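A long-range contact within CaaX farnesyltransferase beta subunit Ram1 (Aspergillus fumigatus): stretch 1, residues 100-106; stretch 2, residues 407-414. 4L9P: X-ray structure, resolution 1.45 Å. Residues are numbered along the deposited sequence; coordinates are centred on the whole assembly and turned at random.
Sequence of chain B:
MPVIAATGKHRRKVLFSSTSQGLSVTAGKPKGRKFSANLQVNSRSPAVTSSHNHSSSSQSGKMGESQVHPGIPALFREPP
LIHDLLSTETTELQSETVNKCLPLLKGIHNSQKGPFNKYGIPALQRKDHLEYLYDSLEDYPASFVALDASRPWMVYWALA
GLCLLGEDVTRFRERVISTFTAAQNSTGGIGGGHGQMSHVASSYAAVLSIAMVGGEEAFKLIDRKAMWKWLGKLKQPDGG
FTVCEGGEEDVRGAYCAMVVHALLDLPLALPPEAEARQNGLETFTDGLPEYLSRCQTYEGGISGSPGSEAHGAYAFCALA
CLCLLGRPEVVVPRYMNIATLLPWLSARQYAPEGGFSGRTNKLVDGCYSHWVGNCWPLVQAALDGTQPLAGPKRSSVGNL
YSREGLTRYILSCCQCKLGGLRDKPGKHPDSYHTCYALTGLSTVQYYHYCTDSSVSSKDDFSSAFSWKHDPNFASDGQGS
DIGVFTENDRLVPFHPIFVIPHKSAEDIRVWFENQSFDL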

ATOM      1  N   LYS B 100      10.344   9.755  20.849  1.00 11.33           N
ATOM      2  CA  LYS B 100      10.831  10.729  19.870  1.00 12.03           C
ATOM      3  C   LYS B 100       9.758  11.733  19.427  1.00 10.79           C
ATOM      4  O   LYS B 100      10.054  12.922  19.175  1.00 12.51           O
ATOM      5  CB  LYS B 100      11.387  10.032  18.636  1.00 14.02           C
ATOM      6  CG  LYS B 100      12.708   9.294  18.868  1.00 17.84           C
ATOM      7  CD  LYS B 100      13.150   8.581  17.590  1.00 21.84           C
ATOM      8  CE  LYS B 100      14.368   7.694  17.918  1.00 25.48           C
ATOM      9  NZ  LYS B 100      14.924   6.899  16.805  1.00 28.47           N
ATOM     10  N   CYS B 101       8.516  11.281  19.358  1.00  9.37           N
ATOM     11  CA  CYS B 101       7.462  12.175  18.880  1.00  8.54           C
ATOM     12  C   CYS B 101       7.007  13.138  19.954  1.00  9.35           C
ATOM     13  O   CYS B 101       6.650  14.262  19.616  1.00  9.84           O
ATOM     14  CB  CYS B 101       6.261  11.344  18.429  1.00  8.44           C
ATOM     15  SG  CYS B 101       6.479  10.509  16.862  1.00  9.72           S
ATOM     16  N   LEU B 102       7.053  12.782  21.234  1.00  9.35           N
ATOM     17  CA  LEU B 102       6.417  13.631  22.284  1.00  9.91           C
ATOM     18  C   LEU B 102       6.935  15.061  22.350  1.00 11.04           C
ATOM     19  O   LEU B 102       6.131  15.963  22.387  1.00 11.06           O
ATOM     20  CB  LEU B 102       6.410  12.929  23.665  1.00 11.19           C
ATOM     21  CG  LEU B 102       5.306  11.869  23.791  1.00 12.26           C
ATOM     22  CD1 LEU B 102       5.568  11.035  25.011  1.00 14.26           C
ATOM     23  CD2 LEU B 102       3.916  12.549  23.876  1.00 13.85           C
ATOM     24  N   PRO B 103       8.260  15.276  22.307  1.00 11.21           N
ATOM     25  CA  PRO B 103       8.686  16.706  22.400  1.00 10.85           C
ATOM     26  C   PRO B 103       8.240  17.483  21.185  1.00  9.18           C
ATOM     27  O   PRO B 103       8.013  18.705  21.252  1.00  9.83           O
ATOM     28  CB  PRO B 103      10.211  16.647  22.439  1.00 12.56           C
ATOM     29  CG  PRO B 103      10.560  15.213  22.255  1.00 15.26           C
ATOM     30  CD  PRO B 103       9.377  14.335  22.455  1.00 12.53           C
ATOM     31  N   LEU B 104       8.182  16.836  20.022  1.00  8.87           N
ATOM     32  CA  LEU B 104       7.732  17.511  18.800  1.00  9.13           C
ATOM     33  C   LEU B 104       6.218  17.771  18.847  1.00  8.42           C
ATOM     34  O   LEU B 104       5.769  18.887  18.471  1.00  8.22           O
ATOM     35  CB  LEU B 104       8.112  16.642  17.601  1.00  9.02           C
ATOM     36  CG  LEU B 104       9.635  16.528  17.364  1.00  9.36           C
ATOM     37  CD1 LEU B 104       9.888  15.285  16.506  1.00 10.00           C
ATOM     38  CD2 LEU B 104      10.145  17.737  16.644  1.00 11.49           C
ATOM     39  N   LEU B 105       5.416  16.791  19.270  1.00  8.35           N
ATOM     40  CA  LEU B 105       3.992  17.033  19.451  1.00  7.68           C
ATOM     41  C   LEU B 105       3.699  18.215  20.388  1.00  7.94           C
ATOM     42  O   LEU B 105       2.781  19.000  20.140  1.00  8.68           O
ATOM     43  CB  LEU B 105       3.298  15.778  19.995  1.00  8.16           C
ATOM     44  CG  LEU B 105       3.267  14.623  18.942  1.00  8.25           C
ATOM     45  CD1 LEU B 105       3.057  13.342  19.739  1.00  8.54           C
ATOM     46  CD2 LEU B 105       2.131  14.875  17.913  1.00  9.14           C
ATOM     47  N   LYS B 106       4.508  18.283  21.440  1.00 10.08           N
ATOM     48  CA  LYS B 106       4.355  19.371  22.398  1.00 12.07           C
ATOM     49  C   LYS B 106       4.884  20.689  21.883  1.00 13.55           C
ATOM     50  O   LYS B 106       4.668  21.707  22.561  1.00 16.65           O
ATOM     51  CB  LYS B 106       5.155  18.981  23.647  1.00 13.20           C
ATOM     52  CG  LYS B 106       4.475  17.939  24.451  1.00 14.99           C
ATOM     53  CD  LYS B 106       5.483  17.411  25.490  1.00 18.30           C
ATOM     54  CE  LYS B 106       4.971  16.266  26.287  1.00 21.02           C
ATOM     55  NZ  LYS B 106       6.030  15.956  27.386  1.00 22.49           N
ATOM     56  N   THR B 407      -2.972  15.689  11.338  1.00  4.73           N
ATOM     57  CA  THR B 407      -2.386  16.981  11.070  1.00  4.21           C
ATOM     58  C   THR B 407      -1.240  17.296  12.056  1.00  4.90           C
ATOM     59  O   THR B 407      -0.176  17.801  11.658  1.00  5.44           O
ATOM     60  CB  THR B 407      -3.448  18.065  11.189  1.00  5.12           C
ATOM     61  OG1 THR B 407      -4.444  17.809  10.197  1.00  6.66           O
ATOM     62  CG2 THR B 407      -2.835  19.424  10.856  1.00  6.28           C
ATOM     63  N   ARG B 408      -1.453  16.973  13.332  1.00  5.00           N
ATOM     64  CA  ARG B 408      -0.364  17.116  14.303  1.00  5.56           C
ATOM     65  C   ARG B 408       0.831  16.266  13.913  1.00  4.91           C
ATOM     66  O   ARG B 408       1.970  16.713  14.001  1.00  5.67           O
ATOM     67  CB  ARG B 408      -0.807  16.748  15.720  1.00  6.79           C
ATOM     68  CG  ARG B 408      -1.862  17.740  16.261  1.00  6.77           C
ATOM     69  CD  ARG B 408      -2.174  17.381  17.752  1.00  8.40           C
ATOM     70  NE  ARG B 408      -3.158  18.361  18.282  1.00  8.45           N
ATOM     71  CZ  ARG B 408      -2.849  19.594  18.685  1.00  8.83           C
ATOM     72  NH1 ARG B 408      -1.577  19.988  18.741  1.00  8.98           N
ATOM     73  NH2 ARG B 408      -3.856  20.411  19.038  1.00  9.61           N
ATOM     74  N   TYR B 409       0.604  14.975  13.543  1.00  4.19           N
ATOM     75  CA  TYR B 409       1.748  14.183  13.218  1.00  4.33           C
ATOM     76  C   TYR B 409       2.515  14.749  12.040  1.00  3.95           C
ATOM     77  O   TYR B 409       3.724  14.855  12.078  1.00  5.17           O
ATOM     78  CB  TYR B 409       1.264  12.768  12.871  1.00  4.22           C
ATOM     79  CG  TYR B 409       2.441  11.783  12.694  1.00  4.32           C
ATOM     80  CD1 TYR B 409       3.365  11.553  13.749  1.00  5.04           C
ATOM     81  CD2 TYR B 409       2.726  11.269  11.403  1.00  3.81           C
ATOM     82  CE1 TYR B 409       4.476  10.772  13.550  1.00  5.26           C
ATOM     83  CE2 TYR B 409       3.839  10.421  11.196  1.00  4.66           C
ATOM     84  CZ  TYR B 409       4.734  10.250  12.249  1.00  5.06           C
ATOM     85  OH  TYR B 409       5.871   9.499  12.067  1.00  5.69           O
ATOM     86  N   ILE B 410       1.825  15.165  10.986  1.00  3.87           N
ATOM     87  CA  ILE B 410       2.557  15.686   9.827  1.00  5.61           C
ATOM     88  C   ILE B 410       3.272  16.992  10.141  1.00  6.26           C
ATOM     89  O   ILE B 410       4.490  17.112   9.892  1.00  5.98           O
ATOM     90  CB  ILE B 410       1.557  15.910   8.667  1.00  4.70           C
ATOM     91  CG1 ILE B 410       0.973  14.552   8.164  1.00  4.61           C
ATOM     92  CG2 ILE B 410       2.249  16.675   7.494  1.00  5.77           C
ATOM     93  CD1 ILE B 410      -0.227  14.723   7.263  1.00  5.97           C
ATOM     94  N   LEU B 411       2.552  17.959  10.717  1.00  5.67           N
ATOM     95  CA  LEU B 411       3.173  19.283  10.898  1.00  5.83           C
ATOM     96  C   LEU B 411       4.124  19.335  12.081  1.00  5.73           C
ATOM     97  O   LEU B 411       5.171  20.052  11.990  1.00  7.35           O
ATOM     98  CB  LEU B 411       2.098  20.378  11.027  1.00  6.29           C
ATOM     99  CG  LEU B 411       1.298  20.585   9.749  1.00  7.95           C
ATOM    100  CD1 LEU B 411       0.159  21.668   9.998  1.00  8.12           C
ATOM    101  CD2 LEU B 411       2.206  21.024   8.572  1.00  8.34           C
ATOM    102  N   SER B 412       3.788  18.661  13.185  1.00  5.61           N
ATOM    103  CA  SER B 412       4.659  18.713  14.381  1.00  7.21           C
ATOM    104  C   SER B 412       5.816  17.741  14.291  1.00  6.50           C
ATOM    105  O   SER B 412       6.913  18.037  14.819  1.00  7.86           O
ATOM    106  CB  SER B 412       3.895  18.437  15.680  1.00  8.24           C
ATOM    107  OG  SER B 412       2.872  19.412  15.903  1.00  9.05           O
ATOM    108  N   CYS B 413       5.622  16.568  13.613  1.00  6.31           N
ATOM    109  CA  CYS B 413       6.608  15.497  13.709  1.00  6.88           C
ATOM    110  C   CYS B 413       7.317  15.175  12.415  1.00  6.80           C
ATOM    111  O   CYS B 413       8.425  14.588  12.459  1.00  7.12           O
ATOM    112  CB  CYS B 413       5.986  14.191  14.216  1.00  7.82           C
ATOM    113  SG  CYS B 413       5.319  14.324  15.889  1.00  8.97           S
ATOM    114  N   CYS B 414       6.733  15.500  11.250  1.00  6.13           N
ATOM    115  CA  CYS B 414       7.318  14.991   9.983  1.00  6.79           C
ATOM    116  C   CYS B 414       8.012  16.067   9.177  1.00  6.51           C
ATOM    117  O   CYS B 414       8.479  15.781   8.074  1.00  6.59           O
ATOM    118  CB  CYS B 414       6.242  14.347   9.108  1.00  6.44           C
ATOM    119  SG  CYS B 414       5.601  12.806   9.837  1.00  7.27           S
TER
HETATM  120  O   HOH W   1       3.626  21.069  17.998  1.00 10.08           O
HETATM  121  O   HOH W   2       0.919  18.798  18.002  1.00  9.85           O

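Two helical segments more than 300 residues apart cross almost at right angles, 86° between their N-to-C directions, with axes 9.0 Å apart at closest approach. The first is kinked at Pro103, whose N has no bond to the turn before; the second has a wider pi-type turn at 409-413. Such a crossing confines contact to a small patch; the nearest CA atoms are those of Leu105 and Ser412, 5.4 Å apart. Here Ser412 has a short side chain, and its CB lies 4.0 Å from Leu105 CA.

The principal bump is the sulfur of Cys413. It sits in a hollow formed by Cys101, Leu104 and Leu105, with SG 4.0 Å from Cys101 CB, 4.0 Å from Leu104 CB and 3.7 Å from Leu105 CG. A thiol suits this pocket, being compact, polarizable and at ease among hydrocarbon, which the leucines supply. Leu104 points toward the second helix, its CB resting 3.3 Å from Ser412 O, while Leu105 extends its end over Arg408, CD2 to CB 4.1 Å. At the other flank, Cys101 SG meets the edge of the Tyr409 ring, 3.9 Å from CE1, near the ring plane.

No direct hydrogen bond joins the stretches; water does the polar work. The O of water 2 lies 2.8 Å from Leu105 O, to which it donates, 2.9 Å from Arg408 NH1, from which it accepts, and 2.9 Å from Ser412 OG. The O of water 1 lies 3.1 Å from Leu104 O and 2.8 Å from Ser412 OG. Serine suits its place because its OG hydrogen-bonds both waters.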